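Local coordinates for protein alginate lyase (Chitinophaga sp. MD30, PDB 6KCW) that cleaves the polysaccharide alginate as a lyase of polysaccharide lyase family 36, probably by beta-elimination, at residues Y76-H81 and G90-G95; S82-S87 and S228-D233. All blocks are in the same frame, centred on the assembly; numbering follows the deposited sequence.

Overall arrangement
How a beta-sandwich changes its chemistry from core to margin can be read from two contacts whose centres lie about 9 Å apart. Contact 1 is fully buried and joins the two sheets through aromatic and aliphatic side chains, with one water bridging the gap. Contact 2 lies farther from the centre of the chain, is partly buried, and fastens the loop that follows strand 71-80 to the start of strand 228-241 by a mixture of apolar packing and a hydrogen bond to a serine hydroxyl. Strands 71-80 and 228-241 are antiparallel neighbours in one sheet, so both contacts share it. At the far end of residues 228-233 the chemistry turns ionic, where Asp233 binds calcium.

Contact 1. Residues Y76-H81 and G90-G95; sequences YDVRFH and GKVGFG. With PO4 (phosphate ion), chain B.
The ring of Tyr76 receives the edge of Phe94 on one face, with Phe94 CD1 3.8 Å above its plane and displaced toward the rim. The two rings form an edge-to-face pair, their planes inclined at 61° and their centroids 5.4 Å apart. Val78 CB and a water lie in plane at the edge of the tyrosine. That water bridges Tyr76 OH and Phe94 O, donating to the carbonyl. The first torsion sets CG of Tyr76 between its backbone N and carbonyl carbon (chi1 65°). Tyr76 OH lies 3.4 Å from Gly93 CA, at a corner of the chain; a side chain on Gly93 would collide with this hydroxyl. An alanine in place of Tyr76 would probably leave the Phe94 edge without its aromatic face and the bridging water without its phenolic partner. Farther along, Val78 and Val92 cross at about a right angle, their CG2 atoms 3.8 Å apart, while Phe80 CZ comes near Val92 CG2 at 4.4 Å. Gly93 N-H is hydrogen-bonded to the hydroxyl of Tyr232, from strand 228-241. Apolar and aromatic side chains meeting between facing sheets are expected in the core of a concanavalin-like sandwich, probably the fold of this family.

Contact 2. Residues S82-S87 and S228-D233; sequences SQFDWS and SYIYYD. With CA (calcium ion), chain C.
Phe84 extends its CG anti to the backbone N (chi1 -172°), while Ser228 turns OG anti to its own carbonyl carbon (chi1 -85°), and the two side chains meet where the loop passes the beginning of the strand. Ser228 OG lies over one face of the Phe84 ring and accepts the backbone N-H of the next residue, Asp85, with an N-to-OG distance of 3.0 Å and a fairly straight N-H...O angle of 160°. The serine thus grips the loop twice, since its CB also packs 3.5 Å from Phe84 CD1. At the ring edge, near its plane, Tyr229 O approaches the same CD1 to 3.1 Å, a close fit of carbonyl against aromatic rim. Ile230 completes the hold from an oblique direction, placing CG1 3.5 Å from Phe84 CE1. Phe84 also makes an edge-to-face pair with Phe80, which carries the aromatic packing back into the sandwich. The carboxylate of Asp85 leads away from the strand and is engaged by Ser224 through OD2.

The other end of the strand segment serves a different purpose. Asp233 chelates calcium with both carboxylate oxygens, OD1 at 2.5 Å and OD2 at 2.7 Å from the ion. Two waters, Asn9 O, Asn11 OD1 and Gly43 O supply the remaining ligands, so the metal draws together pieces of chain next to strands 5-8 and 44-49, which both pair with strand 228-241. A loop pinned by a buried aromatic at the start of strand 228-241, with a calcium ligand five residues further along it, is consistent with the concanavalin-like sandwich expected of this family.

Contact 1. Residues Y76-H81 and G90-G95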
ATOM      1  N   TYR A  76      -9.376  -4.779  -0.148  1.00 33.58           N
ATOM      2  CA  TYR A  76      -9.872  -3.628  -0.886  1.00 36.87           C
ATOM      3  C   TYR A  76      -9.877  -3.998  -2.355  1.00 39.45           C
ATOM      4  O   TYR A  76      -9.243  -4.975  -2.773  1.00 39.24           O
ATOM      5  CB  TYR A  76      -9.017  -2.373  -0.655  1.00 38.51           C
ATOM      6  CG  TYR A  76      -7.598  -2.496  -1.172  1.00 38.01           C
ATOM      7  CD1 TYR A  76      -6.592  -2.995  -0.361  1.00 36.94           C
ATOM      8  CD2 TYR A  76      -7.275  -2.131  -2.474  1.00 36.51           C
ATOM      9  CE1 TYR A  76      -5.298  -3.113  -0.823  1.00 38.19           C
ATOM     10  CE2 TYR A  76      -5.998  -2.264  -2.946  1.00 38.21           C
ATOM     11  CZ  TYR A  76      -5.011  -2.752  -2.114  1.00 36.49           C
ATOM     12  OH  TYR A  76      -3.724  -2.877  -2.572  1.00 37.01           O
ATOM     13  N   ASP A  77     -10.609  -3.212  -3.131  1.00 37.69           N
ATOM     14  CA  ASP A  77     -10.581  -3.312  -4.578  1.00 38.97           C
ATOM     15  C   ASP A  77      -9.857  -2.108  -5.138  1.00 37.67           C
ATOM     16  O   ASP A  77      -9.877  -1.024  -4.551  1.00 37.92           O
ATOM     17  CB  ASP A  77     -11.990  -3.390  -5.171  1.00 39.75           C
ATOM     18  CG  ASP A  77     -12.694  -4.655  -4.783  1.00 42.15           C
ATOM     19  OD1 ASP A  77     -12.044  -5.723  -4.840  1.00 39.65           O
ATOM     20  OD2 ASP A  77     -13.880  -4.582  -4.402  1.00 44.47           O
ATOM     21  N   VAL A  78      -9.213  -2.311  -6.273  1.00 36.14           N
ATOM     22  CA  VAL A  78      -8.466  -1.248  -6.918  1.00 38.10           C
ATOM     23  C   VAL A  78      -8.626  -1.405  -8.419  1.00 37.29           C
ATOM     24  O   VAL A  78      -8.677  -2.527  -8.935  1.00 39.18           O
ATOM     25  CB  VAL A  78      -6.984  -1.258  -6.490  1.00 38.71           C
ATOM     26  CG1 VAL A  78      -6.376  -2.632  -6.691  1.00 34.34           C
ATOM     27  CG2 VAL A  78      -6.217  -0.192  -7.252  1.00 40.47           C
ATOM     28  N   ARG A  79      -8.768  -0.275  -9.108  1.00 38.06           N
ATOM     29  CA  ARG A  79      -8.941  -0.228 -10.550  1.00 40.77           C
ATOM     30  C   ARG A  79      -8.148   0.955 -11.081  1.00 42.17           C
ATOM     31  O   ARG A  79      -8.270   2.065 -10.553  1.00 40.25           O
ATOM     32  CB  ARG A  79     -10.421  -0.080 -10.920  1.00 42.95           C
ATOM     33  CG  ARG A  79     -10.792  -0.579 -12.309  1.00 46.56           C
ATOM     34  CD  ARG A  79     -11.715   0.407 -13.010  1.00 51.00           C
ATOM     35  NE  ARG A  79     -12.682   1.001 -12.093  1.00 49.71           N
ATOM     36  CZ  ARG A  79     -13.174   2.227 -12.234  1.00 49.64           C
ATOM     37  NH1 ARG A  79     -12.769   2.990 -13.250  1.00 48.93           N
ATOM     38  NH2 ARG A  79     -14.048   2.699 -11.352  1.00 46.40           N
ATOM     39  N   PHE A  80      -7.326   0.720 -12.099  1.00 41.36           N
ATOM     40  CA  PHE A  80      -6.661   1.824 -12.772  1.00 44.11           C
ATOM     41  C   PHE A  80      -7.614   2.429 -13.789  1.00 48.64           C
ATOM     42  O   PHE A  80      -8.406   1.720 -14.418  1.00 49.11           O
ATOM     43  CB  PHE A  80      -5.377   1.363 -13.457  1.00 41.55           C
ATOM     44  CG  PHE A  80      -4.286   1.014 -12.504  1.00 40.93           C
ATOM     45  CD1 PHE A  80      -4.173  -0.279 -12.001  1.00 35.41           C
ATOM     46  CD2 PHE A  80      -3.362   1.976 -12.106  1.00 39.95           C
ATOM     47  CE1 PHE A  80      -3.168  -0.599 -11.115  1.00 37.41           C
ATOM     48  CE2 PHE A  80      -2.357   1.668 -11.219  1.00 36.75           C
ATOM     49  CZ  PHE A  80      -2.251   0.381 -10.724  1.00 39.63           C
ATOM     50  N   HIS A  81      -7.544   3.747 -13.931  1.00 44.96           N
ATOM     51  CA  HIS A  81      -8.408   4.464 -14.843  1.00 45.77           C
ATOM     52  C   HIS A  81      -8.275   3.914 -16.263  1.00 47.14           C
ATOM     53  O   HIS A  81      -7.335   3.194 -16.607  1.00 46.25           O
ATOM     54  CB  HIS A  81      -8.070   5.950 -14.811  1.00 45.78           C
ATOM     55  CG  HIS A  81      -8.957   6.793 -15.669  1.00 48.66           C
ATOM     56  ND1 HIS A  81      -8.648   7.107 -16.974  1.00 49.46           N
ATOM     57  CD2 HIS A  81     -10.144   7.391 -15.407  1.00 47.78           C
ATOM     58  CE1 HIS A  81      -9.604   7.866 -17.478  1.00 49.13           C
ATOM     59  NE2 HIS A  81     -10.524   8.051 -16.548  1.00 45.84           N
ATOM     60  N   GLY A  90       4.701   2.783  -9.382  1.00 37.53           N
ATOM     61  CA  GLY A  90       4.542   3.527  -8.153  1.00 39.33           C
ATOM     62  C   GLY A  90       3.834   2.666  -7.130  1.00 39.57           C
ATOM     63  O   GLY A  90       3.575   1.486  -7.366  1.00 39.28           O
ATOM     64  N   LYS A  91       3.508   3.290  -6.001  1.00 40.32           N
ATOM     65  CA  LYS A  91       2.811   2.625  -4.905  1.00 40.72           C
ATOM     66  C   LYS A  91       1.291   2.732  -5.090  1.00 38.86           C
ATOM     67  O   LYS A  91       0.776   3.716  -5.627  1.00 37.47           O
ATOM     68  CB  LYS A  91       3.235   3.231  -3.558  1.00 37.80           C
ATOM     69  CG  LYS A  91       4.604   2.770  -3.006  1.00 40.85           C
ATOM     70  CD  LYS A  91       5.764   3.068  -3.967  1.00 42.00           C
ATOM     71  CE  LYS A  91       7.139   2.856  -3.348  1.00 39.10           C
ATOM     72  NZ  LYS A  91       8.151   2.910  -4.435  1.00 37.11           N
ATOM     73  N   VAL A  92       0.575   1.709  -4.623  1.00 40.78           N
ATOM     74  CA  VAL A  92      -0.870   1.611  -4.814  1.00 37.05           C
ATOM     75  C   VAL A  92      -1.469   0.863  -3.629  1.00 33.83           C
ATOM     76  O   VAL A  92      -0.844  -0.025  -3.058  1.00 31.76           O
ATOM     77  CB  VAL A  92      -1.207   0.909  -6.157  1.00 34.82           C
ATOM     78  CG1 VAL A  92      -0.665  -0.520  -6.179  1.00 38.12           C
ATOM     79  CG2 VAL A  92      -2.706   0.926  -6.431  1.00 41.26           C
ATOM     80  N   GLY A  93      -2.685   1.244  -3.247  1.00 38.82           N
ATOM     81  CA  GLY A  93      -3.466   0.468  -2.299  1.00 37.73           C
ATOM     82  C   GLY A  93      -2.983   0.543  -0.857  1.00 35.51           C
ATOM     83  O   GLY A  93      -2.132   1.333  -0.482  1.00 39.67           O
ATOM     84  N   PHE A  94      -3.546  -0.347  -0.051  1.00 39.09           N
ATOM     85  CA  PHE A  94      -3.435  -0.302   1.398  1.00 34.77           C
ATOM     86  C   PHE A  94      -2.484  -1.383   1.889  1.00 37.02           C
ATOM     87  O   PHE A  94      -2.619  -2.551   1.517  1.00 33.59           O
ATOM     88  CB  PHE A  94      -4.817  -0.471   2.031  1.00 36.64           C
ATOM     89  CG  PHE A  94      -5.747   0.686   1.751  1.00 38.09           C
ATOM     90  CD1 PHE A  94      -6.446   0.754   0.561  1.00 37.95           C
ATOM     91  CD2 PHE A  94      -5.897   1.710   2.674  1.00 34.80           C
ATOM     92  CE1 PHE A  94      -7.293   1.821   0.302  1.00 42.94           C
ATOM     93  CE2 PHE A  94      -6.740   2.777   2.424  1.00 37.27           C
ATOM     94  CZ  PHE A  94      -7.435   2.844   1.236  1.00 38.58           C
ATOM     95  N   GLY A  95      -1.512  -0.978   2.709  1.00 40.23           N
ATOM     96  CA  GLY A  95      -0.571  -1.891   3.314  1.00 36.33           C
ATOM     97  C   GLY A  95      -0.355  -1.610   4.789  1.00 40.37           C
ATOM     98  O   GLY A  95      -1.164  -0.935   5.432  1.00 37.89           O
TER
HETATM   99  P   PO4 B 301      10.858   3.679  -1.833  1.00 52.18           P
HETATM  100  O1  PO4 B 301       9.635   4.200  -1.123  1.00 47.76           O
HETATM  101  O2  PO4 B 301      11.941   4.735  -1.792  1.00 51.56           O
HETATM  102  O3  PO4 B 301      10.573   3.427  -3.296  1.00 40.60           O
HETATM  103  O4  PO4 B 301      11.372   2.420  -1.118  1.00 54.74           O
HETATM  104  O   HOH W   1      -1.998  -3.202  -0.842  1.00 33.06           O

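Contact 2. Residues S82-S87 and S228-D233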
ATOM      1  N   SER A  82      -9.243   4.291 -17.099  1.00 49.73           N
ATOM      2  CA  SER A  82      -9.327   3.761 -18.455  1.00 54.56           C
ATOM      3  C   SER A  82      -8.093   4.116 -19.274  1.00 51.92           C
ATOM      4  O   SER A  82      -7.555   3.270 -19.999  1.00 52.00           O
ATOM      5  CB  SER A  82     -10.592   4.293 -19.133  1.00 56.67           C
ATOM      6  OG  SER A  82     -10.892   3.546 -20.295  1.00 65.78           O
ATOM      7  N   GLN A  83      -7.643   5.364 -19.190  1.00 49.56           N
ATOM      8  CA  GLN A  83      -6.436   5.815 -19.874  1.00 51.18           C
ATOM      9  C   GLN A  83      -5.314   6.098 -18.891  1.00 47.47           C
ATOM     10  O   GLN A  83      -4.580   7.072 -19.041  1.00 51.98           O
ATOM     11  CB  GLN A  83      -6.699   7.067 -20.705  1.00 56.64           C
ATOM     12  CG  GLN A  83      -7.409   6.816 -22.001  1.00 55.69           C
ATOM     13  CD  GLN A  83      -8.835   7.244 -21.914  1.00 62.00           C
ATOM     14  OE1 GLN A  83      -9.129   8.432 -21.739  1.00 70.25           O
ATOM     15  NE2 GLN A  83      -9.748   6.282 -22.010  1.00 67.50           N
ATOM     16  N   PHE A  84      -5.190   5.273 -17.860  1.00 46.90           N
ATOM     17  CA  PHE A  84      -4.100   5.452 -16.917  1.00 45.98           C
ATOM     18  C   PHE A  84      -2.766   5.346 -17.650  1.00 45.64           C
ATOM     19  O   PHE A  84      -2.593   4.514 -18.543  1.00 45.12           O
ATOM     20  CB  PHE A  84      -4.196   4.410 -15.807  1.00 43.31           C
ATOM     21  CG  PHE A  84      -3.233   4.636 -14.685  1.00 44.28           C
ATOM     22  CD1 PHE A  84      -3.579   5.443 -13.618  1.00 41.94           C
ATOM     23  CD2 PHE A  84      -1.977   4.038 -14.697  1.00 42.53           C
ATOM     24  CE1 PHE A  84      -2.697   5.658 -12.581  1.00 41.39           C
ATOM     25  CE2 PHE A  84      -1.093   4.240 -13.663  1.00 44.27           C
ATOM     26  CZ  PHE A  84      -1.449   5.054 -12.599  1.00 44.48           C
ATOM     27  N   ASP A  85      -1.830   6.213 -17.297  1.00 43.15           N
ATOM     28  CA  ASP A  85      -0.508   6.204 -17.917  1.00 44.95           C
ATOM     29  C   ASP A  85       0.414   5.417 -16.999  1.00 44.87           C
ATOM     30  O   ASP A  85       0.854   5.918 -15.959  1.00 47.52           O
ATOM     31  CB  ASP A  85       0.002   7.623 -18.165  1.00 43.78           C
ATOM     32  CG  ASP A  85       1.376   7.648 -18.836  1.00 51.23           C
ATOM     33  OD1 ASP A  85       1.821   6.598 -19.369  1.00 54.55           O
ATOM     34  OD2 ASP A  85       2.014   8.725 -18.826  1.00 51.58           O
ATOM     35  N   TRP A  86       0.709   4.178 -17.396  1.00 46.45           N
ATOM     36  CA  TRP A  86       1.519   3.296 -16.560  1.00 45.79           C
ATOM     37  C   TRP A  86       2.811   3.971 -16.127  1.00 44.91           C
ATOM     38  O   TRP A  86       3.172   3.948 -14.947  1.00 43.32           O
ATOM     39  CB  TRP A  86       1.844   2.009 -17.312  1.00 44.20           C
ATOM     40  CG  TRP A  86       0.692   1.112 -17.627  1.00 45.39           C
ATOM     41  CD1 TRP A  86       0.398   0.571 -18.841  1.00 41.71           C
ATOM     42  CD2 TRP A  86      -0.286   0.601 -16.710  1.00 44.01           C
ATOM     43  NE1 TRP A  86      -0.699  -0.235 -18.743  1.00 46.02           N
ATOM     44  CE2 TRP A  86      -1.144  -0.234 -17.446  1.00 46.64           C
ATOM     45  CE3 TRP A  86      -0.518   0.769 -15.340  1.00 43.42           C
ATOM     46  CZ2 TRP A  86      -2.223  -0.901 -16.860  1.00 46.67           C
ATOM     47  CZ3 TRP A  86      -1.588   0.115 -14.761  1.00 42.62           C
ATOM     48  CH2 TRP A  86      -2.430  -0.711 -15.520  1.00 45.68           C
ATOM     49  N   SER A  87       3.517   4.576 -17.081  1.00 45.67           N
ATOM     50  CA  SER A  87       4.831   5.199 -16.866  1.00 50.42           C
ATOM     51  C   SER A  87       5.757   4.139 -16.261  1.00 48.63           C
ATOM     52  O   SER A  87       5.773   3.006 -16.759  1.00 50.01           O
ATOM     53  CB  SER A  87       4.669   6.473 -16.058  1.00 43.09           C
ATOM     54  OG  SER A  87       5.923   7.053 -15.852  1.00 46.28           O
ATOM     55  N   SER A 228      -3.411  11.173 -13.998  1.00 47.38           N
ATOM     56  CA  SER A 228      -3.949   9.819 -14.055  1.00 44.78           C
ATOM     57  C   SER A 228      -4.674   9.502 -12.756  1.00 45.67           C
ATOM     58  O   SER A 228      -4.456  10.146 -11.726  1.00 46.62           O
ATOM     59  CB  SER A 228      -2.854   8.784 -14.319  1.00 42.07           C
ATOM     60  OG  SER A 228      -2.600   8.663 -15.707  1.00 45.13           O
ATOM     61  N   TYR A 229      -5.543   8.492 -12.810  1.00 41.99           N
ATOM     62  CA  TYR A 229      -6.477   8.230 -11.726  1.00 43.97           C
ATOM     63  C   TYR A 229      -6.458   6.755 -11.335  1.00 44.96           C
ATOM     64  O   TYR A 229      -6.243   5.875 -12.176  1.00 43.76           O
ATOM     65  CB  TYR A 229      -7.895   8.678 -12.127  1.00 45.45           C
ATOM     66  CG  TYR A 229      -7.947  10.140 -12.571  1.00 47.92           C
ATOM     67  CD1 TYR A 229      -8.153  11.164 -11.652  1.00 43.73           C
ATOM     68  CD2 TYR A 229      -7.768  10.486 -13.909  1.00 49.61           C
ATOM     69  CE1 TYR A 229      -8.198  12.496 -12.056  1.00 48.99           C
ATOM     70  CE2 TYR A 229      -7.797  11.814 -14.323  1.00 51.43           C
ATOM     71  CZ  TYR A 229      -8.011  12.814 -13.395  1.00 51.53           C
ATOM     72  OH  TYR A 229      -8.042  14.126 -13.815  1.00 50.46           O
ATOM     73  N   ILE A 230      -6.652   6.502 -10.042  1.00 41.57           N
ATOM     74  CA  ILE A 230      -6.780   5.160  -9.489  1.00 42.39           C
ATOM     75  C   ILE A 230      -8.001   5.154  -8.578  1.00 41.57           C
ATOM     76  O   ILE A 230      -8.244   6.118  -7.842  1.00 41.98           O
ATOM     77  CB  ILE A 230      -5.503   4.740  -8.719  1.00 43.84           C
ATOM     78  CG1 ILE A 230      -4.291   4.708  -9.655  1.00 41.34           C
ATOM     79  CG2 ILE A 230      -5.688   3.393  -8.027  1.00 37.62           C
ATOM     80  CD1 ILE A 230      -2.972   4.775  -8.943  1.00 31.12           C
ATOM     81  N   TYR A 231      -8.780   4.081  -8.629  1.00 42.86           N
ATOM     82  CA  TYR A 231     -10.013   3.991  -7.862  1.00 40.57           C
ATOM     83  C   TYR A 231      -9.940   2.831  -6.878  1.00 40.71           C
ATOM     84  O   TYR A 231      -9.641   1.698  -7.267  1.00 36.08           O
ATOM     85  CB  TYR A 231     -11.207   3.811  -8.790  1.00 42.26           C
ATOM     86  CG  TYR A 231     -11.345   4.853  -9.882  1.00 44.44           C
ATOM     87  CD1 TYR A 231     -10.639   4.737 -11.075  1.00 46.11           C
ATOM     88  CD2 TYR A 231     -12.202   5.934  -9.734  1.00 42.28           C
ATOM     89  CE1 TYR A 231     -10.783   5.674 -12.083  1.00 44.25           C
ATOM     90  CE2 TYR A 231     -12.351   6.870 -10.738  1.00 40.75           C
ATOM     91  CZ  TYR A 231     -11.640   6.730 -11.903  1.00 41.40           C
ATOM     92  OH  TYR A 231     -11.782   7.659 -12.893  1.00 44.67           O
ATOM     93  N   TYR A 232     -10.231   3.114  -5.612  1.00 42.36           N
ATOM     94  CA  TYR A 232     -10.319   2.112  -4.562  1.00 37.67           C
ATOM     95  C   TYR A 232     -11.762   1.963  -4.082  1.00 39.94           C
ATOM     96  O   TYR A 232     -12.582   2.879  -4.201  1.00 40.60           O
ATOM     97  CB  TYR A 232      -9.406   2.479  -3.383  1.00 35.86           C
ATOM     98  CG  TYR A 232      -7.969   2.762  -3.783  1.00 42.94           C
ATOM     99  CD1 TYR A 232      -7.082   1.721  -4.050  1.00 41.13           C
ATOM    100  CD2 TYR A 232      -7.493   4.067  -3.888  1.00 35.79           C
ATOM    101  CE1 TYR A 232      -5.767   1.975  -4.411  1.00 38.41           C
ATOM    102  CE2 TYR A 232      -6.193   4.322  -4.259  1.00 40.63           C
ATOM    103  CZ  TYR A 232      -5.333   3.270  -4.516  1.00 37.86           C
ATOM    104  OH  TYR A 232      -4.033   3.512  -4.883  1.00 39.59           O
ATOM    105  N   ASP A 233     -12.061   0.796  -3.509  1.00 39.23           N
ATOM    106  CA  ASP A 233     -13.396   0.525  -2.994  1.00 39.61           C
ATOM    107  C   ASP A 233     -13.329  -0.600  -1.968  1.00 41.45           C
ATOM    108  O   ASP A 233     -12.407  -1.426  -1.977  1.00 39.54           O
ATOM    109  CB  ASP A 233     -14.356   0.145  -4.125  1.00 40.74           C
ATOM    110  CG  ASP A 233     -15.802   0.450  -3.793  1.00 43.08           C
ATOM    111  OD1 ASP A 233     -16.103   0.657  -2.595  1.00 41.55           O
ATOM    112  OD2 ASP A 233     -16.628   0.486  -4.735  1.00 38.30           O
TER
HETATM  113 CA    CA C 302     -18.334   1.641  -3.041  1.00 45.25          CA
HETATM  114  O   HOH W   2     -19.868   1.408  -4.500  1.00 30.00           O
HETATM  115  O   HOH W   3     -19.016  -0.822  -2.265  1.00 35.68           O